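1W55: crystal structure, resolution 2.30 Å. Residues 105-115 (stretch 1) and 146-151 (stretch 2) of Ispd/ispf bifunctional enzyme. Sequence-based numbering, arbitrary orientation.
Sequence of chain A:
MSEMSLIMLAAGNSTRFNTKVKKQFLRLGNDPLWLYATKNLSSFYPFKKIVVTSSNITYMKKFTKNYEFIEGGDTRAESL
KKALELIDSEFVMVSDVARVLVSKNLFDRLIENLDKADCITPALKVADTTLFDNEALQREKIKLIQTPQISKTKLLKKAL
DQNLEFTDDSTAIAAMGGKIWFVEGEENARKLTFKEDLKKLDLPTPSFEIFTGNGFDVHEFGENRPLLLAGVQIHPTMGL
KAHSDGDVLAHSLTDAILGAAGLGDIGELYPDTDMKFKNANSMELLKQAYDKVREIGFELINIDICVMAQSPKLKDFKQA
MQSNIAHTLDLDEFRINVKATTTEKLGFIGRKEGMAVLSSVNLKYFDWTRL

Stretch 1 (105-115) NLFDRLIENLD
Stretch 2 (146-151) QTPQIS

Residues 105-111 are helical, with phi between -55° and -76° and psi between -35° and -54°, and the i-to-i+4 pattern is explicit: Arg-109 N to Asn-105 O is 3.1 Å, Leu-110 N to Leu-106 O 3.1 Å, Ile-111 N to Phe-107 O 2.9 Å and Glu-112 N to Asp-108 O 2.8 Å. A type I turn spans Ile-111 to Leu-114, its Leu-114 N to Ile-111 O hydrogen bond measuring 3.2 Å. Asn-113 (chi1 -70°) donates a hydrogen bond from ND2 to Arg-109 O at 2.6 Å, with an angle of 150°.

Opposing it, stretch 2 is extended and runs in roughly the same direction as the helix. A cis peptide precedes Pro-148 (phi/psi -68/156, C-gamma exo), and the strand begins at Gln-149 (-129/136) and runs through Ile-150 (-109/133) and Ser-151 (-134/157). The CA-to-CB bonds alternate: Pro-148 and Ile-150 point toward stretch 1, Thr-147, Gln-149 and Ser-151 away. In register, Leu-110 and Ile-150 lie nearest, their CA atoms 7.4 Å apart.

No hydrogen bond crosses the contact; its 318 Å² of buried surface rests on apolar packing. Ile-150 is the main bump, with 92 Å² covered. Its m,t rotamer (-54°, 165°) carries CD1 into a hollow lined by Leu-110 and Ile-111: Ile-150 CD1 is 3.7 Å from Leu-110 CB and 4.3 Å from Ile-111 CD1. Ile-150 CG2 lies 3.5 Å from Leu-114 CD1. Leu-114 starts sideways, but its t,p rotamer (-161°, 47°) brings its end nearer.

One helical turn apart, Leu-106 and Leu-110 both point toward stretch 2 and meet Pro-148. Leu-110 (m,t; -67°, 158°) places CD1 4.2 Å from Pro-148 CB and 3.6 Å from Pro-148 O, whereas Leu-106 (t,p; 173°, 61°) sets CD2 4.2 Å from Pro-148 CD. The proline ring thus packs against two leucines.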

ATOM      1  N   ASN A 105      -9.707  21.406   9.484  1.00 48.48           N
ATOM      2  CA  ASN A 105     -11.039  21.189  10.011  1.00 50.39           C
ATOM      3  C   ASN A 105     -11.224  21.828  11.388  1.00 49.52           C
ATOM      4  O   ASN A 105     -12.157  22.608  11.591  1.00 49.63           O
ATOM      5  CB  ASN A 105     -11.279  19.686  10.088  1.00 51.23           C
ATOM      6  CG  ASN A 105     -12.725  19.336  10.255  1.00 59.42           C
ATOM      7  OD1 ASN A 105     -13.240  19.307  11.373  1.00 64.17           O
ATOM      8  ND2 ASN A 105     -13.393  19.031   9.142  1.00 64.12           N
ATOM      9  N   LEU A 106     -10.336  21.493  12.328  1.00 47.97           N
ATOM     10  CA  LEU A 106     -10.394  22.070  13.671  1.00 46.40           C
ATOM     11  C   LEU A 106     -10.250  23.580  13.603  1.00 45.11           C
ATOM     12  O   LEU A 106     -10.953  24.295  14.307  1.00 45.25           O
ATOM     13  CB  LEU A 106      -9.330  21.472  14.601  1.00 46.04           C
ATOM     14  CG  LEU A 106      -9.165  22.093  15.993  1.00 44.40           C
ATOM     15  CD1 LEU A 106     -10.457  21.969  16.812  1.00 45.52           C
ATOM     16  CD2 LEU A 106      -7.997  21.444  16.736  1.00 47.66           C
ATOM     17  N   PHE A 107      -9.351  24.053  12.747  1.00 44.63           N
ATOM     18  CA  PHE A 107      -9.151  25.489  12.561  1.00 46.24           C
ATOM     19  C   PHE A 107     -10.466  26.185  12.201  1.00 46.53           C
ATOM     20  O   PHE A 107     -10.808  27.205  12.796  1.00 45.49           O
ATOM     21  CB  PHE A 107      -8.078  25.764  11.500  1.00 44.68           C
ATOM     22  CG  PHE A 107      -7.909  27.227  11.167  1.00 47.91           C
ATOM     23  CD1 PHE A 107      -6.947  27.995  11.815  1.00 47.49           C
ATOM     24  CD2 PHE A 107      -8.704  27.833  10.195  1.00 48.80           C
ATOM     25  CE1 PHE A 107      -6.790  29.339  11.509  1.00 48.19           C
ATOM     26  CE2 PHE A 107      -8.556  29.176   9.884  1.00 48.02           C
ATOM     27  CZ  PHE A 107      -7.597  29.931  10.545  1.00 51.54           C
ATOM     28  N   ASP A 108     -11.195  25.612  11.238  1.00 48.31           N
ATOM     29  CA  ASP A 108     -12.454  26.181  10.741  1.00 48.63           C
ATOM     30  C   ASP A 108     -13.499  26.222  11.840  1.00 48.25           C
ATOM     31  O   ASP A 108     -14.218  27.210  11.991  1.00 47.84           O
ATOM     32  CB  ASP A 108     -12.987  25.365   9.553  1.00 49.91           C
ATOM     33  CG  ASP A 108     -12.146  25.536   8.290  1.00 52.01           C
ATOM     34  OD1 ASP A 108     -11.518  26.611   8.107  1.00 54.89           O
ATOM     35  OD2 ASP A 108     -12.058  24.642   7.418  1.00 56.49           O
ATOM     36  N   ARG A 109     -13.561  25.145  12.613  1.00 48.59           N
ATOM     37  CA  ARG A 109     -14.465  25.046  13.746  1.00 49.80           C
ATOM     38  C   ARG A 109     -14.231  26.140  14.799  1.00 50.68           C
ATOM     39  O   ARG A 109     -15.177  26.611  15.430  1.00 50.96           O
ATOM     40  CB  ARG A 109     -14.309  23.685  14.390  1.00 50.40           C
ATOM     41  CG  ARG A 109     -15.144  22.611  13.761  1.00 52.25           C
ATOM     42  CD  ARG A 109     -15.560  21.561  14.770  1.00 56.09           C
ATOM     43  NE  ARG A 109     -14.414  20.939  15.441  1.00 49.17           N
ATOM     44  CZ  ARG A 109     -13.684  19.973  14.901  1.00 52.32           C
ATOM     45  NH1 ARG A 109     -13.973  19.531  13.684  1.00 54.95           N
ATOM     46  NH2 ARG A 109     -12.667  19.442  15.567  1.00 50.59           N
ATOM     47  N   LEU A 110     -12.975  26.532  14.992  1.00 50.17           N
ATOM     48  CA  LEU A 110     -12.652  27.610  15.921  1.00 51.30           C
ATOM     49  C   LEU A 110     -13.006  28.962  15.303  1.00 52.53           C
ATOM     50  O   LEU A 110     -13.557  29.841  15.968  1.00 52.02           O
ATOM     51  CB  LEU A 110     -11.161  27.585  16.279  1.00 50.40           C
ATOM     52  CG  LEU A 110     -10.601  26.416  17.093  1.00 47.88           C
ATOM     53  CD1 LEU A 110      -9.111  26.335  16.859  1.00 44.13           C
ATOM     54  CD2 LEU A 110     -10.899  26.601  18.568  1.00 39.65           C
ATOM     55  N   ILE A 111     -12.671  29.121  14.031  1.00 54.37           N
ATOM     56  CA  ILE A 111     -12.905  30.369  13.323  1.00 58.59           C
ATOM     57  C   ILE A 111     -14.406  30.695  13.174  1.00 60.04           C
ATOM     58  O   ILE A 111     -14.815  31.842  13.371  1.00 59.79           O
ATOM     59  CB  ILE A 111     -12.138  30.352  11.972  1.00 58.64           C
ATOM     60  CG1 ILE A 111     -10.824  31.130  12.106  1.00 59.98           C
ATOM     61  CG2 ILE A 111     -12.990  30.862  10.805  1.00 61.06           C
ATOM     62  CD1 ILE A 111     -10.992  32.608  12.472  1.00 59.84           C
ATOM     63  N   GLU A 112     -15.218  29.678  12.881  1.00 61.89           N
ATOM     64  CA  GLU A 112     -16.666  29.856  12.719  1.00 63.79           C
ATOM     65  C   GLU A 112     -17.376  30.273  14.012  1.00 63.88           C
ATOM     66  O   GLU A 112     -18.522  30.724  13.976  1.00 64.11           O
ATOM     67  CB  GLU A 112     -17.313  28.596  12.122  1.00 64.40           C
ATOM     68  CG  GLU A 112     -17.313  27.378  13.036  1.00 68.89           C
ATOM     69  CD  GLU A 112     -18.118  26.207  12.491  1.00 75.74           C
ATOM     70  OE1 GLU A 112     -19.052  25.756  13.194  1.00 79.35           O
ATOM     71  OE2 GLU A 112     -17.813  25.725  11.373  1.00 77.32           O
ATOM     72  N   ASN A 113     -16.687  30.127  15.144  1.00 63.53           N
ATOM     73  CA  ASN A 113     -17.245  30.465  16.452  1.00 62.34           C
ATOM     74  C   ASN A 113     -16.612  31.695  17.094  1.00 62.08           C
ATOM     75  O   ASN A 113     -16.822  31.972  18.276  1.00 61.50           O
ATOM     76  CB  ASN A 113     -17.159  29.264  17.385  1.00 62.30           C
ATOM     77  CG  ASN A 113     -18.099  28.159  16.977  1.00 63.03           C
ATOM     78  OD1 ASN A 113     -19.319  28.285  17.116  1.00 64.44           O
ATOM     79  ND2 ASN A 113     -17.543  27.071  16.455  1.00 60.35           N
ATOM     80  N   LEU A 114     -15.878  32.447  16.284  1.00 62.71           N
ATOM     81  CA  LEU A 114     -15.110  33.605  16.728  1.00 64.50           C
ATOM     82  C   LEU A 114     -15.852  34.609  17.611  1.00 65.92           C
ATOM     83  O   LEU A 114     -15.277  35.123  18.575  1.00 66.99           O
ATOM     84  CB  LEU A 114     -14.518  34.327  15.513  1.00 64.86           C
ATOM     85  CG  LEU A 114     -13.335  35.271  15.739  1.00 65.75           C
ATOM     86  CD1 LEU A 114     -12.283  34.619  16.617  1.00 62.90           C
ATOM     87  CD2 LEU A 114     -12.742  35.701  14.411  1.00 65.27           C
ATOM     88  N   ASP A 115     -17.112  34.889  17.284  1.00 66.12           N
ATOM     89  CA  ASP A 115     -17.869  35.934  17.976  1.00 66.16           C
ATOM     90  C   ASP A 115     -18.636  35.448  19.210  1.00 64.72           C
ATOM     91  O   ASP A 115     -19.236  36.255  19.925  1.00 65.64           O
ATOM     92  CB  ASP A 115     -18.826  36.639  17.004  1.00 67.57           C
ATOM     93  CG  ASP A 115     -18.100  37.307  15.842  1.00 71.67           C
ATOM     94  OD1 ASP A 115     -17.106  38.035  16.078  1.00 75.81           O
ATOM     95  OD2 ASP A 115     -18.458  37.161  14.652  1.00 76.97           O
ATOM     96  N   GLN A 146      -7.033  21.674  24.556  1.00 33.51           N
ATOM     97  CA  GLN A 146      -6.043  21.618  23.501  1.00 34.41           C
ATOM     98  C   GLN A 146      -5.839  23.031  22.968  1.00 33.18           C
ATOM     99  O   GLN A 146      -6.419  24.001  23.472  1.00 32.07           O
ATOM    100  CB  GLN A 146      -6.503  20.677  22.375  1.00 33.19           C
ATOM    101  CG  GLN A 146      -6.681  19.202  22.771  1.00 34.69           C
ATOM    102  CD  GLN A 146      -6.988  18.310  21.562  1.00 40.65           C
ATOM    103  OE1 GLN A 146      -7.862  18.635  20.748  1.00 39.38           O
ATOM    104  NE2 GLN A 146      -6.259  17.199  21.435  1.00 34.73           N
ATOM    105  N   THR A 147      -5.050  23.105  21.911  1.00 31.88           N
ATOM    106  CA  THR A 147      -4.608  24.328  21.260  1.00 32.55           C
ATOM    107  C   THR A 147      -4.764  23.940  19.756  1.00 33.86           C
ATOM    108  O   THR A 147      -4.783  22.733  19.477  1.00 31.54           O
ATOM    109  CB  THR A 147      -3.136  24.510  21.751  1.00 33.48           C
ATOM    110  OG1 THR A 147      -3.027  25.595  22.689  1.00 38.95           O
ATOM    111  CG2 THR A 147      -2.180  24.800  20.688  1.00 28.05           C
ATOM    112  N   PRO A 148      -4.912  24.860  18.784  1.00 33.38           N
ATOM    113  CA  PRO A 148      -4.883  26.324  18.934  1.00 34.18           C
ATOM    114  C   PRO A 148      -6.045  26.932  19.714  1.00 35.31           C
ATOM    115  O   PRO A 148      -7.122  26.342  19.815  1.00 34.85           O
ATOM    116  CB  PRO A 148      -4.947  26.843  17.484  1.00 33.39           C
ATOM    117  CG  PRO A 148      -4.722  25.647  16.586  1.00 35.29           C
ATOM    118  CD  PRO A 148      -5.137  24.454  17.385  1.00 34.98           C
ATOM    119  N   GLN A 149      -5.803  28.111  20.278  1.00 35.46           N
ATOM    120  CA  GLN A 149      -6.821  28.831  21.027  1.00 36.32           C
ATOM    121  C   GLN A 149      -6.856  30.243  20.453  1.00 37.64           C
ATOM    122  O   GLN A 149      -5.810  30.830  20.188  1.00 38.95           O
ATOM    123  CB  GLN A 149      -6.478  28.850  22.521  1.00 36.77           C
ATOM    124  CG  GLN A 149      -6.415  27.467  23.181  1.00 37.91           C
ATOM    125  CD  GLN A 149      -6.129  27.500  24.685  1.00 37.60           C
ATOM    126  OE1 GLN A 149      -5.179  28.144  25.134  1.00 37.70           O
ATOM    127  NE2 GLN A 149      -6.934  26.775  25.459  1.00 37.54           N
ATOM    128  N   ILE A 150      -8.053  30.774  20.221  1.00 38.76           N
ATOM    129  CA  ILE A 150      -8.187  32.139  19.725  1.00 39.49           C
ATOM    130  C   ILE A 150      -8.738  33.027  20.832  1.00 41.00           C
ATOM    131  O   ILE A 150      -9.736  32.683  21.481  1.00 41.02           O
ATOM    132  CB  ILE A 150      -9.120  32.214  18.485  1.00 39.13           C
ATOM    133  CG1 ILE A 150      -8.665  31.264  17.391  1.00 38.42           C
ATOM    134  CG2 ILE A 150      -9.157  33.632  17.927  1.00 41.07           C
ATOM    135  CD1 ILE A 150      -9.733  31.030  16.320  1.00 45.88           C
ATOM    136  N   SER A 151      -8.101  34.178  21.020  1.00 40.15           N
ATOM    137  CA  SER A 151      -8.501  35.112  22.057  1.00 40.89           C
ATOM    138  C   SER A 151      -8.541  36.515  21.488  1.00 41.85           C
ATOM    139  O   SER A 151      -7.873  36.813  20.488  1.00 41.87           O
ATOM    140  CB  SER A 151      -7.513  35.076  23.230  1.00 39.78           C
ATOM    141  OG  SER A 151      -7.448  33.790  23.805  1.00 43.06           O
TER